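Side-chain contacts in BH2851 (PDB 2GFG), which is of unknown function but, as a CYTH-fold protein, probably handles a triphosphate-containing substrate, perhaps as an adenylate cyclase or a phosphatase: residues I129-G134 and F165-K170; E17-L22 and E147-E152; F64-K69 and G100-A105; H39-D44 and L90-A95. All coordinates share one frame; numbering follows the deposited sequence.

Contact 1 of 4, residues I129-G134 and F165-K170; sequences ISYEQG and FQEILK. With EDO (1,2-ethanediol), chain I.
Tyr131 reaches across to Glu167 and Ile168 from the start of a tight hairpin: a type II' beta turn, Tyr131 to Gly134, joins strands 117-131 and 134-143 of the CYTH barrel, and helix 158-171 lies over its outer wall. The tight part is the ring against Ile168. With CG anti to the backbone N (chi1 -169°), the tyrosine extends toward the helix, and CE2 comes within 3.3 Å of Ile168 CG1, while Ile168 CD1 sits 3.7 Å from CD2 of the ring. The ring and the isoleucine run antiparallel, side by side, and Phe153 and Leu136 touch both. At the tip the Glu167 carboxylate is nearly coplanar with the ring, 11° apart. Both carboxylate oxygens lie close to the hydroxyl, Glu167 OE2 at 2.8 Å and OE1 at 2.9 Å from Tyr131 OH; either could accept its single proton, weakly, and OE2 is also hydrogen-bonded to Thr171.

The turn side is looser: Glu132 is exposed, its carboxylate plane 80° from that of Glu167. Like charges here would probably ease protonation of one. Farther round the turn, 1,2-ethanediol takes a weak hydrogen bond, with Gln133 N 3.4 Å from its O1. Glu132 OE2 lies 3.5 Å from Glu167 OE1.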
loop_
_atom_site.group_PDB
_atom_site.type_symbol
_atom_site.label_atom_id
_atom_site.label_comp_id
_atom_site.label_asym_id
_atom_site.label_seq_id
_atom_site.Cartn_x
_atom_site.Cartn_y
_atom_site.Cartn_z
ATOM N N ILE A 129 -12.437 -8.583 0.569
ATOM C CA ILE A 129 -13.832 -8.891 0.923
ATOM C C ILE A 129 -14.367 -7.827 1.854
ATOM O O ILE A 129 -13.599 -7.164 2.543
ATOM C CB ILE A 129 -13.972 -10.308 1.607
ATOM C CG1 ILE A 129 -13.122 -10.394 2.898
ATOM C CG2 ILE A 129 -13.582 -11.407 0.631
ATOM C CD1 ILE A 129 -13.378 -11.664 3.723
ATOM N N SER A 130 -15.685 -7.633 1.848
ATOM C CA SER A 130 -16.326 -6.770 2.840
ATOM C C SER A 130 -16.401 -7.536 4.145
ATOM O O SER A 130 -16.909 -8.648 4.179
ATOM C CB SER A 130 -17.729 -6.354 2.394
ATOM O OG SER A 130 -18.613 -7.448 2.406
ATOM N N TYR A 131 -15.809 -6.981 5.197
ATOM C CA TYR A 131 -15.825 -7.610 6.510
ATOM C C TYR A 131 -16.411 -6.642 7.526
ATOM O O TYR A 131 -15.905 -5.536 7.691
ATOM C CB TYR A 131 -14.413 -8.029 6.927
ATOM C CG TYR A 131 -14.392 -8.917 8.143
ATOM C CD1 TYR A 131 -14.615 -10.292 8.030
ATOM C CD2 TYR A 131 -14.212 -8.379 9.419
ATOM C CE1 TYR A 131 -14.636 -11.127 9.172
ATOM C CE2 TYR A 131 -14.229 -9.194 10.563
ATOM C CZ TYR A 131 -14.439 -10.569 10.430
ATOM O OH TYR A 131 -14.443 -11.372 11.544
ATOM N N GLU A 132 -17.497 -7.064 8.194
ATOM C CA GLU A 132 -18.203 -6.214 9.153
ATOM C C GLU A 132 -18.562 -4.869 8.467
ATOM O O GLU A 132 -19.193 -4.878 7.407
ATOM C CB GLU A 132 -17.361 -6.020 10.440
ATOM C CG GLU A 132 -17.002 -7.335 11.171
ATOM C CD GLU A 132 -18.132 -7.877 12.039
ATOM O OE1 GLU A 132 -19.272 -7.363 11.947
ATOM O OE2 GLU A 132 -17.878 -8.837 12.807
ATOM N N GLN A 133 -18.080 -3.736 9.014
ATOM C CA GLN A 133 -18.349 -2.416 8.428
ATOM C C GLN A 133 -17.132 -1.868 7.662
ATOM O O GLN A 133 -17.063 -0.673 7.383
ATOM C CB GLN A 133 -18.773 -1.422 9.522
ATOM N N GLY A 134 -16.212 -2.765 7.273
ATOM C CA GLY A 134 -15.001 -2.377 6.545
ATOM C C GLY A 134 -14.600 -3.390 5.490
ATOM O O GLY A 134 -15.428 -4.171 5.013
ATOM N N PHE A 165 -10.370 -5.573 14.158
ATOM C CA PHE A 165 -9.148 -6.316 13.801
ATOM C C PHE A 165 -8.732 -7.293 14.891
ATOM O O PHE A 165 -8.313 -8.406 14.593
ATOM C CB PHE A 165 -7.991 -5.376 13.478
ATOM C CG PHE A 165 -6.825 -6.068 12.807
ATOM C CD1 PHE A 165 -6.974 -6.629 11.533
ATOM C CD2 PHE A 165 -5.586 -6.186 13.454
ATOM C CE1 PHE A 165 -5.901 -7.287 10.902
ATOM C CE2 PHE A 165 -4.522 -6.841 12.834
ATOM C CZ PHE A 165 -4.689 -7.400 11.549
ATOM N N GLN A 166 -8.841 -6.872 16.152
ATOM C CA GLN A 166 -8.569 -7.771 17.285
ATOM C C GLN A 166 -9.552 -8.958 17.289
ATOM O O GLN A 166 -9.185 -10.067 17.664
ATOM C CB GLN A 166 -8.634 -7.016 18.621
ATOM C CG GLN A 166 -7.486 -5.997 18.837
ATOM C CD GLN A 166 -6.106 -6.635 18.773
ATOM O OE1 GLN A 166 -5.867 -7.680 19.370
ATOM N NE2 GLN A 166 -5.194 -6.006 18.031
ATOM N N GLU A 167 -10.793 -8.703 16.855
ATOM C CA GLU A 167 -11.806 -9.757 16.691
ATOM C C GLU A 167 -11.400 -10.753 15.587
ATOM O O GLU A 167 -11.544 -11.959 15.755
ATOM C CB GLU A 167 -13.187 -9.131 16.385
ATOM C CG GLU A 167 -14.326 -10.148 16.123
ATOM C CD GLU A 167 -14.482 -10.521 14.643
ATOM O OE1 GLU A 167 -14.651 -9.613 13.809
ATOM O OE2 GLU A 167 -14.501 -11.730 14.337
ATOM N N ILE A 168 -10.894 -10.228 14.465
ATOM C CA ILE A 168 -10.406 -11.072 13.346
ATOM C C ILE A 168 -9.261 -11.988 13.805
ATOM O O ILE A 168 -9.264 -13.181 13.514
ATOM C CB ILE A 168 -9.935 -10.203 12.122
ATOM C CG1 ILE A 168 -11.124 -9.501 11.480
ATOM C CG2 ILE A 168 -9.203 -11.079 11.051
ATOM C CD1 ILE A 168 -10.749 -8.315 10.597
ATOM N N LEU A 169 -8.296 -11.416 14.541
ATOM C CA LEU A 169 -7.133 -12.180 15.045
ATOM C C LEU A 169 -7.569 -13.311 15.971
ATOM O O LEU A 169 -7.018 -14.417 15.921
ATOM C CB LEU A 169 -6.157 -11.254 15.797
ATOM C CG LEU A 169 -5.480 -10.142 14.979
ATOM C CD1 LEU A 169 -4.754 -9.164 15.913
ATOM C CD2 LEU A 169 -4.528 -10.716 13.951
ATOM N N LYS A 170 -8.555 -13.021 16.817
ATOM C CA LYS A 170 -9.095 -14.005 17.761
ATOM C C LYS A 170 -9.951 -15.066 17.022
ATOM O O LYS A 170 -9.745 -16.260 17.190
ATOM C CB LYS A 170 -9.930 -13.298 18.830
ATOM C CG LYS A 170 -10.219 -14.128 20.050
ATOM C CD LYS A 170 -10.955 -13.311 21.102
ATOM C CE LYS A 170 -11.033 -14.045 22.432
ATOM N NZ LYS A 170 -11.723 -15.338 22.309
HETATM C C1 EDO I . -15.563 -1.032 11.743
HETATM O O1 EDO I . -16.132 -2.305 11.362
HETATM C C2 EDO I . -14.912 -0.327 10.535
HETATM O O2 EDO I . -14.050 0.768 10.958
#

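Contact 2 of 4, residues E17-L22 and E147-E152; sequences ETFKRL and EDYEIE. With EDO (1,2-ethanediol), chain H.
Tyr149 is where strand 147-152 first meets helix 17-22, at Phe19. Tyr149 CD2 lies over one face of the Phe19 ring, offset toward the rim and 3.4 Å from Phe19 CD2; the ring planes are 47° apart and the side chains cross at about a right angle. Beyond this, Tyr149 stacks on His140 and its hydroxyl is hydrogen-bonded to Lys16. Glu150 follows with its backbone: its O comes to the edge of the Phe19 ring, 3.9 Å from Phe19 CE1. Its side chain turns the other way, to Lys182 and Arg185, and Glu150 OE2 takes a hydrogen bond from 1,2-ethanediol O1 at 3.1 Å. Ile151 returns to the helix side, where its CD1 is 4.0 Å from Leu22 CD1. Glu152 then points to the Glu150 side and pairs with Lys182. The helix crosses the strand at 46°, packed on the outside of the CYTH barrel, while strand 146-155 runs between strands 4-14 and 134-143, and helix 158-171 touches Ile151 next door.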
loop_
_atom_site.group_PDB
_atom_site.type_symbol
_atom_site.label_atom_id
_atom_site.label_comp_id
_atom_site.label_asym_id
_atom_site.label_seq_id
_atom_site.Cartn_x
_atom_site.Cartn_y
_atom_site.Cartn_z
ATOM N N GLU A 17 1.251 -20.999 5.354
ATOM C CA GLU A 17 0.201 -21.967 5.723
ATOM C C GLU A 17 -1.028 -21.284 6.347
ATOM O O GLU A 17 -2.160 -21.674 6.068
ATOM C CB GLU A 17 0.760 -23.066 6.668
ATOM C CG GLU A 17 1.128 -22.589 8.083
ATOM N N THR A 18 -0.799 -20.264 7.179
ATOM C CA THR A 18 -1.915 -19.477 7.761
ATOM C C THR A 18 -2.675 -18.725 6.659
ATOM O O THR A 18 -3.909 -18.709 6.644
ATOM C CB THR A 18 -1.423 -18.472 8.817
ATOM O OG1 THR A 18 -0.752 -19.175 9.871
ATOM C CG2 THR A 18 -2.589 -17.683 9.403
ATOM N N PHE A 19 -1.924 -18.099 5.748
ATOM C CA PHE A 19 -2.516 -17.384 4.593
ATOM C C PHE A 19 -3.394 -18.320 3.778
ATOM O O PHE A 19 -4.536 -17.995 3.463
ATOM C CB PHE A 19 -1.416 -16.814 3.707
ATOM C CG PHE A 19 -1.904 -15.843 2.685
ATOM C CD1 PHE A 19 -2.160 -14.511 3.036
ATOM C CD2 PHE A 19 -2.057 -16.227 1.342
ATOM C CE1 PHE A 19 -2.551 -13.585 2.081
ATOM C CE2 PHE A 19 -2.461 -15.298 0.378
ATOM C CZ PHE A 19 -2.709 -13.977 0.751
ATOM N N LYS A 20 -2.857 -19.500 3.480
ATOM C CA LYS A 20 -3.576 -20.530 2.709
ATOM C C LYS A 20 -4.838 -21.034 3.451
ATOM O O LYS A 20 -5.855 -21.356 2.821
ATOM C CB LYS A 20 -2.636 -21.701 2.407
ATOM C CG LYS A 20 -3.151 -22.665 1.395
ATOM C CD LYS A 20 -2.142 -23.792 1.142
ATOM C CE LYS A 20 -2.739 -24.880 0.284
ATOM N NZ LYS A 20 -3.849 -25.589 0.985
ATOM N N ARG A 21 -4.755 -21.107 4.785
ATOM C CA ARG A 21 -5.907 -21.498 5.615
ATOM C C ARG A 21 -6.997 -20.417 5.594
ATOM O O ARG A 21 -8.193 -20.730 5.554
ATOM C CB ARG A 21 -5.466 -21.775 7.063
ATOM C CG ARG A 21 -6.604 -22.268 7.982
ATOM C CD ARG A 21 -6.093 -22.690 9.356
ATOM N NE ARG A 21 -5.307 -21.631 10.018
ATOM C CZ ARG A 21 -5.821 -20.527 10.585
ATOM N NH1 ARG A 21 -7.136 -20.290 10.554
ATOM N NH2 ARG A 21 -5.009 -19.650 11.176
ATOM N N LEU A 22 -6.574 -19.153 5.661
ATOM C CA LEU A 22 -7.509 -18.010 5.640
ATOM C C LEU A 22 -8.245 -17.896 4.315
ATOM O O LEU A 22 -9.402 -17.498 4.286
ATOM C CB LEU A 22 -6.772 -16.700 5.938
ATOM C CG LEU A 22 -6.403 -16.446 7.405
ATOM C CD1 LEU A 22 -5.420 -15.315 7.505
ATOM C CD2 LEU A 22 -7.661 -16.151 8.236
ATOM N N GLU A 147 9.440 -13.136 -0.792
ATOM C CA GLU A 147 7.989 -12.898 -0.736
ATOM C C GLU A 147 7.438 -13.006 0.683
ATOM O O GLU A 147 8.108 -13.500 1.583
ATOM C CB GLU A 147 7.248 -13.867 -1.665
ATOM C CG GLU A 147 7.283 -15.332 -1.236
ATOM C CD GLU A 147 6.516 -16.236 -2.193
ATOM O OE1 GLU A 147 6.374 -15.871 -3.384
ATOM O OE2 GLU A 147 6.061 -17.315 -1.756
ATOM N N ASP A 148 6.218 -12.515 0.872
ATOM C CA ASP A 148 5.534 -12.624 2.173
ATOM C C ASP A 148 4.013 -12.526 2.042
ATOM O O ASP A 148 3.486 -12.277 0.952
ATOM C CB ASP A 148 6.080 -11.578 3.182
ATOM C CG ASP A 148 5.860 -10.115 2.727
ATOM O OD1 ASP A 148 4.817 -9.812 2.084
ATOM O OD2 ASP A 148 6.703 -9.257 3.103
ATOM N N TYR A 149 3.323 -12.757 3.157
ATOM C CA TYR A 149 1.865 -12.805 3.192
ATOM C C TYR A 149 1.364 -11.900 4.286
ATOM O O TYR A 149 1.992 -11.788 5.344
ATOM C CB TYR A 149 1.393 -14.241 3.434
ATOM C CG TYR A 149 1.944 -15.231 2.442
ATOM C CD1 TYR A 149 3.192 -15.837 2.645
ATOM C CD2 TYR A 149 1.245 -15.539 1.275
ATOM C CE1 TYR A 149 3.722 -16.741 1.710
ATOM C CE2 TYR A 149 1.759 -16.441 0.336
ATOM C CZ TYR A 149 2.998 -17.029 0.553
ATOM O OH TYR A 149 3.499 -17.899 -0.368
ATOM N N GLU A 150 0.233 -11.245 4.041
ATOM C CA GLU A 150 -0.276 -10.234 4.960
ATOM C C GLU A 150 -1.799 -10.115 4.894
ATOM O O GLU A 150 -2.388 -10.132 3.813
ATOM C CB GLU A 150 0.352 -8.875 4.627
ATOM C CG GLU A 150 0.244 -7.835 5.749
ATOM C CD GLU A 150 0.697 -6.445 5.317
ATOM O OE1 GLU A 150 1.102 -6.274 4.146
ATOM O OE2 GLU A 150 0.630 -5.522 6.142
ATOM N N ILE A 151 -2.421 -9.997 6.066
ATOM C CA ILE A 151 -3.838 -9.674 6.173
ATOM C C ILE A 151 -3.946 -8.247 6.697
ATOM O O ILE A 151 -3.108 -7.817 7.498
ATOM C CB ILE A 151 -4.599 -10.675 7.116
ATOM C CG1 ILE A 151 -6.106 -10.521 6.958
ATOM C CG2 ILE A 151 -4.174 -10.490 8.614
ATOM C CD1 ILE A 151 -6.910 -11.583 7.717
ATOM N N GLU A 152 -4.908 -7.477 6.167
ATOM C CA GLU A 152 -5.126 -6.060 6.613
ATOM C C GLU A 152 -6.602 -5.753 6.697
ATOM O O GLU A 152 -7.359 -6.164 5.840
ATOM C CB GLU A 152 -4.489 -5.056 5.630
ATOM C CG GLU A 152 -3.085 -5.422 5.114
ATOM C CD GLU A 152 -2.797 -4.844 3.734
ATOM O OE1 GLU A 152 -3.728 -4.788 2.893
ATOM O OE2 GLU A 152 -1.633 -4.506 3.470
HETATM C C1 EDO H . 0.474 -2.325 3.781
HETATM O O1 EDO H . 1.397 -2.907 4.704
HETATM C C2 EDO H . 0.896 -0.903 3.415
HETATM O O2 EDO H . 1.154 -0.760 2.005
#

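Contact 3 of 4, residues F64-K69 and G100-A105; sequences FTFTLK and GEVMDA
Val102 presses its CG1 methyl onto the Phe66 ring in a CH-pi contact that fastens helix 101-108 to the outside of the CYTH barrel. The methyl sits 3.7 Å from the centroid of the Phe66 ring and 24° off its normal, shifted toward the CD2-CE2 rim, and the nearest ring atom, Phe66 CE2, is 3.4 Å from Val102 CG1. The other branch of the valine, CG2, lies 3.7 Å from Phe66 O, so the two methyls cover the phenylalanine at both its ring and its carbonyl. Two residues along the strand, on the same face, Leu68 adds a second point of contact. Its CG stands anti to the backbone N (chi1 176°), which carries CD2 out to the next turn of the helix and against Ala105.

Behind this first shell, Leu55, Ile57 and Leu83 of the flanking strands also touch Phe66, while Leu55 and Gln81 touch Val102. Strand 64-69 itself is held by backbone hydrogen bonds to strands 54-60 and 76-83, and Thr67, directed away from the helix, is hydrogen-bonded to Asn80. The helix starts at Gly100, in the N-cap position, with backbone angles that demand glycine; Asp104 N bonds to Gly100 O at 3.0 Å. Strand and helix axes run 28° apart. Packing is tight at Leu68 too, whose CD2 is 3.5 Å from Ala105 CB, closer than usual for two saturated carbons.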
loop_
_atom_site.group_PDB
_atom_site.type_symbol
_atom_site.label_atom_id
_atom_site.label_comp_id
_atom_site.label_asym_id
_atom_site.label_seq_id
_atom_site.Cartn_x
_atom_site.Cartn_y
_atom_site.Cartn_z
ATOM N N PHE A 64 -3.045 2.904 -14.307
ATOM C CA PHE A 64 -1.964 3.462 -13.498
ATOM C C PHE A 64 -2.498 4.528 -12.571
ATOM O O PHE A 64 -3.283 5.387 -12.992
ATOM C CB PHE A 64 -0.891 4.054 -14.393
ATOM C CG PHE A 64 -0.216 3.050 -15.256
ATOM C CD1 PHE A 64 -0.789 2.648 -16.454
ATOM C CD2 PHE A 64 0.984 2.450 -14.848
ATOM C CE1 PHE A 64 -0.172 1.685 -17.249
ATOM C CE2 PHE A 64 1.616 1.510 -15.649
ATOM C CZ PHE A 64 1.037 1.116 -16.839
ATOM N N THR A 65 -2.060 4.481 -11.306
ATOM C CA THR A 65 -2.494 5.434 -10.286
ATOM C C THR A 65 -1.286 5.974 -9.503
ATOM O O THR A 65 -0.531 5.205 -8.891
ATOM C CB THR A 65 -3.489 4.783 -9.303
ATOM O OG1 THR A 65 -4.563 4.167 -10.039
ATOM C CG2 THR A 65 -4.068 5.821 -8.335
ATOM N N PHE A 66 -1.104 7.292 -9.560
ATOM C CA PHE A 66 -0.056 7.992 -8.817
ATOM C C PHE A 66 -0.598 8.297 -7.433
ATOM O O PHE A 66 -1.652 8.902 -7.309
ATOM C CB PHE A 66 0.300 9.299 -9.568
ATOM C CG PHE A 66 1.628 9.947 -9.153
ATOM C CD1 PHE A 66 2.717 9.182 -8.678
ATOM C CD2 PHE A 66 1.842 11.316 -9.420
ATOM C CE1 PHE A 66 3.936 9.783 -8.386
ATOM C CE2 PHE A 66 3.070 11.925 -9.127
ATOM C CZ PHE A 66 4.109 11.171 -8.608
ATOM N N THR A 67 0.110 7.852 -6.386
ATOM C CA THR A 67 -0.414 7.962 -5.002
ATOM C C THR A 67 0.625 8.441 -4.009
ATOM O O THR A 67 1.729 7.882 -3.923
ATOM C CB THR A 67 -1.001 6.604 -4.513
ATOM O OG1 THR A 67 -2.157 6.291 -5.279
ATOM C CG2 THR A 67 -1.389 6.662 -3.023
ATOM N N LEU A 68 0.270 9.499 -3.280
ATOM C CA LEU A 68 1.027 9.942 -2.121
ATOM C C LEU A 68 0.261 9.544 -0.852
ATOM O O LEU A 68 -0.975 9.602 -0.824
ATOM C CB LEU A 68 1.223 11.464 -2.160
ATOM C CG LEU A 68 1.931 12.121 -0.957
ATOM C CD1 LEU A 68 3.358 11.606 -0.796
ATOM C CD2 LEU A 68 1.920 13.642 -1.095
ATOM N N LYS A 69 0.998 9.078 0.163
ATOM C CA LYS A 69 0.455 8.855 1.515
ATOM C C LYS A 69 1.253 9.691 2.463
ATOM O O LYS A 69 2.470 9.608 2.460
ATOM C CB LYS A 69 0.579 7.393 1.927
ATOM C CG LYS A 69 -0.331 6.453 1.185
ATOM C CD LYS A 69 -0.125 5.003 1.650
ATOM C CE LYS A 69 -1.046 4.044 0.902
ATOM N NZ LYS A 69 -0.965 2.644 1.421
ATOM N N GLY A 100 -0.454 18.215 -10.909
ATOM C CA GLY A 100 -1.695 17.731 -10.299
ATOM C C GLY A 100 -1.621 17.748 -8.797
ATOM O O GLY A 100 -0.691 18.310 -8.220
ATOM N N GLU A 101 -2.592 17.105 -8.159
ATOM C CA GLU A 101 -2.731 17.153 -6.684
ATOM C C GLU A 101 -1.592 16.450 -5.950
ATOM O O GLU A 101 -1.246 16.831 -4.837
ATOM C CB GLU A 101 -4.077 16.558 -6.254
ATOM C CG GLU A 101 -5.311 17.406 -6.671
ATOM C CD GLU A 101 -5.504 18.685 -5.816
ATOM O OE1 GLU A 101 -4.697 18.934 -4.888
ATOM O OE2 GLU A 101 -6.482 19.426 -6.073
ATOM N N VAL A 102 -1.025 15.413 -6.569
ATOM C CA VAL A 102 0.093 14.679 -5.972
ATOM C C VAL A 102 1.344 15.564 -5.973
ATOM O O VAL A 102 1.990 15.735 -4.945
ATOM C CB VAL A 102 0.375 13.345 -6.721
ATOM C CG1 VAL A 102 1.618 12.653 -6.157
ATOM C CG2 VAL A 102 -0.830 12.421 -6.627
HETATM N N MSE A 103 1.650 16.134 -7.145
HETATM C CA MSE A 103 2.757 17.092 -7.304
HETATM C C MSE A 103 2.620 18.252 -6.307
HETATM O O MSE A 103 3.592 18.626 -5.638
HETATM C CB MSE A 103 2.771 17.624 -8.755
HETATM C CG MSE A 103 3.819 18.695 -9.066
HETATM SE SE MSE A 103 5.554 17.985 -9.377
HETATM C CE MSE A 103 5.245 17.134 -11.047
ATOM N N ASP A 104 1.398 18.790 -6.193
ATOM C CA ASP A 104 1.111 19.912 -5.272
ATOM C C ASP A 104 1.428 19.555 -3.820
ATOM O O ASP A 104 2.068 20.322 -3.119
ATOM C CB ASP A 104 -0.358 20.334 -5.380
ATOM C CG ASP A 104 -0.691 21.000 -6.716
ATOM O OD1 ASP A 104 0.248 21.424 -7.453
ATOM O OD2 ASP A 104 -1.900 21.106 -7.026
ATOM N N ALA A 105 0.963 18.384 -3.382
ATOM C CA ALA A 105 1.193 17.912 -2.005
ATOM C C ALA A 105 2.683 17.637 -1.724
ATOM O O ALA A 105 3.143 17.818 -0.600
ATOM C CB ALA A 105 0.375 16.678 -1.729
#

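Contact 4 of 4, residues H39-D44 and L90-A95; sequences HYFETD and LALESA
His39 and Leu92 meet at the root of the histidine and the near part of its ring. Starting at the root, His39 CB is 3.4 Å from Leu92 CD2. The next atom, His39 CG, is 3.5 Å from the same Leu92 CD2, and His39 ND1 follows at 3.6 Å from Leu92 CD2, so one methyl serves three successive atoms; its close contacts with the histidine end there, short of the far ring atoms. Leu92 CD1 sits farther off, over one face of the imidazole, and the ring also meets that of His118. The leucine crosses the histidine at about a right angle; its CG is anti to the carbonyl carbon (chi1 -69°), a turn that brings the branched end up to the strand although CB does not head straight for it.

This is a helix lying across the outside of the antiparallel CYTH barrel: helix 85-94 over strand 34-42, with the local axes 59° apart. Two residues along the strand, Phe41 points the same way. Its CZ is 3.7 Å from Leu92 CD2, so that methyl is shared with the histidine, and the ring edge is turned to the backbone, Phe41 CE1 lying 3.5 Å from Ala91 O. Phe97 meets the Phe41 ring edge-to-face and also touches Ala91. Within segment 90-95, Leu90 O accepts from two donors of one residue, Ser94 N and Ser94 OG, the hydroxyl at 2.7 Å from Leu90 O and tilted 16° from the carbonyl plane; Ser94 OG is also hydrogen-bonded to His96.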
loop_
_atom_site.group_PDB
_atom_site.type_symbol
_atom_site.label_atom_id
_atom_site.label_comp_id
_atom_site.label_asym_id
_atom_site.label_seq_id
_atom_site.Cartn_x
_atom_site.Cartn_y
_atom_site.Cartn_z
ATOM N N HIS A 39 5.275 0.680 -7.879
ATOM C CA HIS A 39 6.570 1.259 -8.211
ATOM C C HIS A 39 6.845 2.384 -7.244
ATOM O O HIS A 39 6.108 3.360 -7.212
ATOM C CB HIS A 39 6.568 1.788 -9.636
ATOM C CG HIS A 39 6.278 0.746 -10.667
ATOM N ND1 HIS A 39 7.265 -0.010 -11.261
ATOM C CD2 HIS A 39 5.106 0.323 -11.202
ATOM C CE1 HIS A 39 6.717 -0.849 -12.122
ATOM N NE2 HIS A 39 5.408 -0.665 -12.108
ATOM N N TYR A 40 7.912 2.251 -6.455
ATOM C CA TYR A 40 8.197 3.209 -5.373
ATOM C C TYR A 40 9.172 4.287 -5.778
ATOM O O TYR A 40 10.123 4.035 -6.505
ATOM C CB TYR A 40 8.719 2.476 -4.146
ATOM C CG TYR A 40 7.764 1.433 -3.631
ATOM C CD1 TYR A 40 6.427 1.759 -3.350
ATOM C CD2 TYR A 40 8.186 0.125 -3.394
ATOM C CE1 TYR A 40 5.532 0.804 -2.881
ATOM C CE2 TYR A 40 7.299 -0.844 -2.910
ATOM C CZ TYR A 40 5.967 -0.496 -2.660
ATOM O OH TYR A 40 5.079 -1.440 -2.196
ATOM N N PHE A 41 8.920 5.505 -5.290
ATOM C CA PHE A 41 9.771 6.647 -5.556
ATOM C C PHE A 41 10.281 7.240 -4.254
ATOM O O PHE A 41 9.549 7.318 -3.263
ATOM C CB PHE A 41 9.013 7.697 -6.347
ATOM C CG PHE A 41 8.614 7.245 -7.707
ATOM C CD1 PHE A 41 9.406 7.543 -8.816
ATOM C CD2 PHE A 41 7.480 6.462 -7.889
ATOM C CE1 PHE A 41 9.045 7.106 -10.093
ATOM C CE2 PHE A 41 7.117 6.021 -9.161
ATOM C CZ PHE A 41 7.914 6.345 -10.264
ATOM N N GLU A 42 11.535 7.662 -4.264
ATOM C CA GLU A 42 12.169 8.210 -3.089
ATOM C C GLU A 42 13.474 8.902 -3.487
ATOM O O GLU A 42 14.031 8.623 -4.557
ATOM C CB GLU A 42 12.432 7.070 -2.060
ATOM C CG GLU A 42 13.071 7.489 -0.735
ATOM C CD GLU A 42 12.255 8.519 0.041
ATOM O OE1 GLU A 42 12.259 9.703 -0.355
ATOM O OE2 GLU A 42 11.724 8.167 1.123
ATOM N N THR A 43 13.905 9.862 -2.668
ATOM C CA THR A 43 15.205 10.528 -2.848
ATOM C C THR A 43 16.328 9.656 -2.293
ATOM O O THR A 43 16.076 8.721 -1.546
ATOM C CB THR A 43 15.241 11.922 -2.135
ATOM O OG1 THR A 43 15.061 11.755 -0.725
ATOM C CG2 THR A 43 14.141 12.836 -2.677
ATOM N N ASP A 44 17.568 9.979 -2.650
ATOM C CA ASP A 44 18.748 9.217 -2.165
ATOM C C ASP A 44 18.828 9.196 -0.630
ATOM O O ASP A 44 19.053 8.144 -0.028
ATOM C CB ASP A 44 20.050 9.798 -2.748
ATOM C CG ASP A 44 20.258 9.433 -4.229
ATOM O OD1 ASP A 44 19.322 8.883 -4.865
ATOM O OD2 ASP A 44 21.362 9.700 -4.751
ATOM N N LEU A 90 7.113 7.870 -18.320
ATOM C CA LEU A 90 8.004 9.047 -18.145
ATOM C C LEU A 90 8.501 9.178 -16.713
ATOM O O LEU A 90 9.668 9.463 -16.486
ATOM C CB LEU A 90 7.289 10.339 -18.550
ATOM C CG LEU A 90 7.364 10.698 -20.015
ATOM C CD1 LEU A 90 6.316 11.713 -20.358
ATOM C CD2 LEU A 90 8.784 11.216 -20.382
ATOM N N ALA A 91 7.591 9.006 -15.755
ATOM C CA ALA A 91 7.936 9.071 -14.328
ATOM C C ALA A 91 8.902 7.956 -13.947
ATOM O O ALA A 91 9.923 8.203 -13.307
ATOM C CB ALA A 91 6.669 8.994 -13.469
ATOM N N LEU A 92 8.597 6.736 -14.395
ATOM C CA LEU A 92 9.415 5.558 -14.081
ATOM C C LEU A 92 10.793 5.602 -14.720
ATOM O O LEU A 92 11.774 5.287 -14.075
ATOM C CB LEU A 92 8.694 4.271 -14.519
ATOM C CG LEU A 92 7.443 3.920 -13.714
ATOM C CD1 LEU A 92 6.525 2.952 -14.505
ATOM C CD2 LEU A 92 7.811 3.338 -12.401
ATOM N N GLU A 93 10.857 6.021 -15.989
ATOM C CA GLU A 93 12.116 5.952 -16.771
ATOM C C GLU A 93 13.009 7.187 -16.631
ATOM O O GLU A 93 14.240 7.075 -16.714
ATOM C CB GLU A 93 11.805 5.710 -18.252
ATOM C CG GLU A 93 11.152 4.356 -18.527
ATOM C CD GLU A 93 10.832 4.122 -20.017
ATOM O OE1 GLU A 93 10.756 5.114 -20.793
ATOM O OE2 GLU A 93 10.626 2.949 -20.397
ATOM N N SER A 94 12.398 8.366 -16.476
ATOM C CA SER A 94 13.158 9.631 -16.504
ATOM C C SER A 94 12.831 10.597 -15.342
ATOM O O SER A 94 13.218 11.761 -15.380
ATOM C CB SER A 94 12.932 10.335 -17.847
ATOM O OG SER A 94 11.572 10.675 -18.018
ATOM N N ALA A 95 12.142 10.098 -14.311
ATOM C CA ALA A 95 11.789 10.916 -13.122
ATOM C C ALA A 95 11.012 12.237 -13.450
ATOM O O ALA A 95 11.091 13.215 -12.681
ATOM C CB ALA A 95 13.051 11.223 -12.295
#

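Overall arrangement
Each contact sets a helix against one closed antiparallel barrel, at a hairpin turn in contact 1, and the four fall into two pairs. Contacts 1 and 2 touch, with Ile168 CG2 4.1 Å from Ile151 CD1, and their centres are 15 Å apart. Contacts 3 and 4 lie 13 Å apart, centre to centre, on the other side of the chain's centre; their nearest atoms are about 5 Å apart. Contacts 2 and 3 have centres 30 Å apart but nearest atoms only about 7 Å. In contact 2 Glu150, on the face away from the helix, holds an ethanediol and its side chain lies about 6 Å from an unidentified ligand; both are probably from the crystallisation liquor, but they may mark the tunnel in which CYTH proteins bind their substrates.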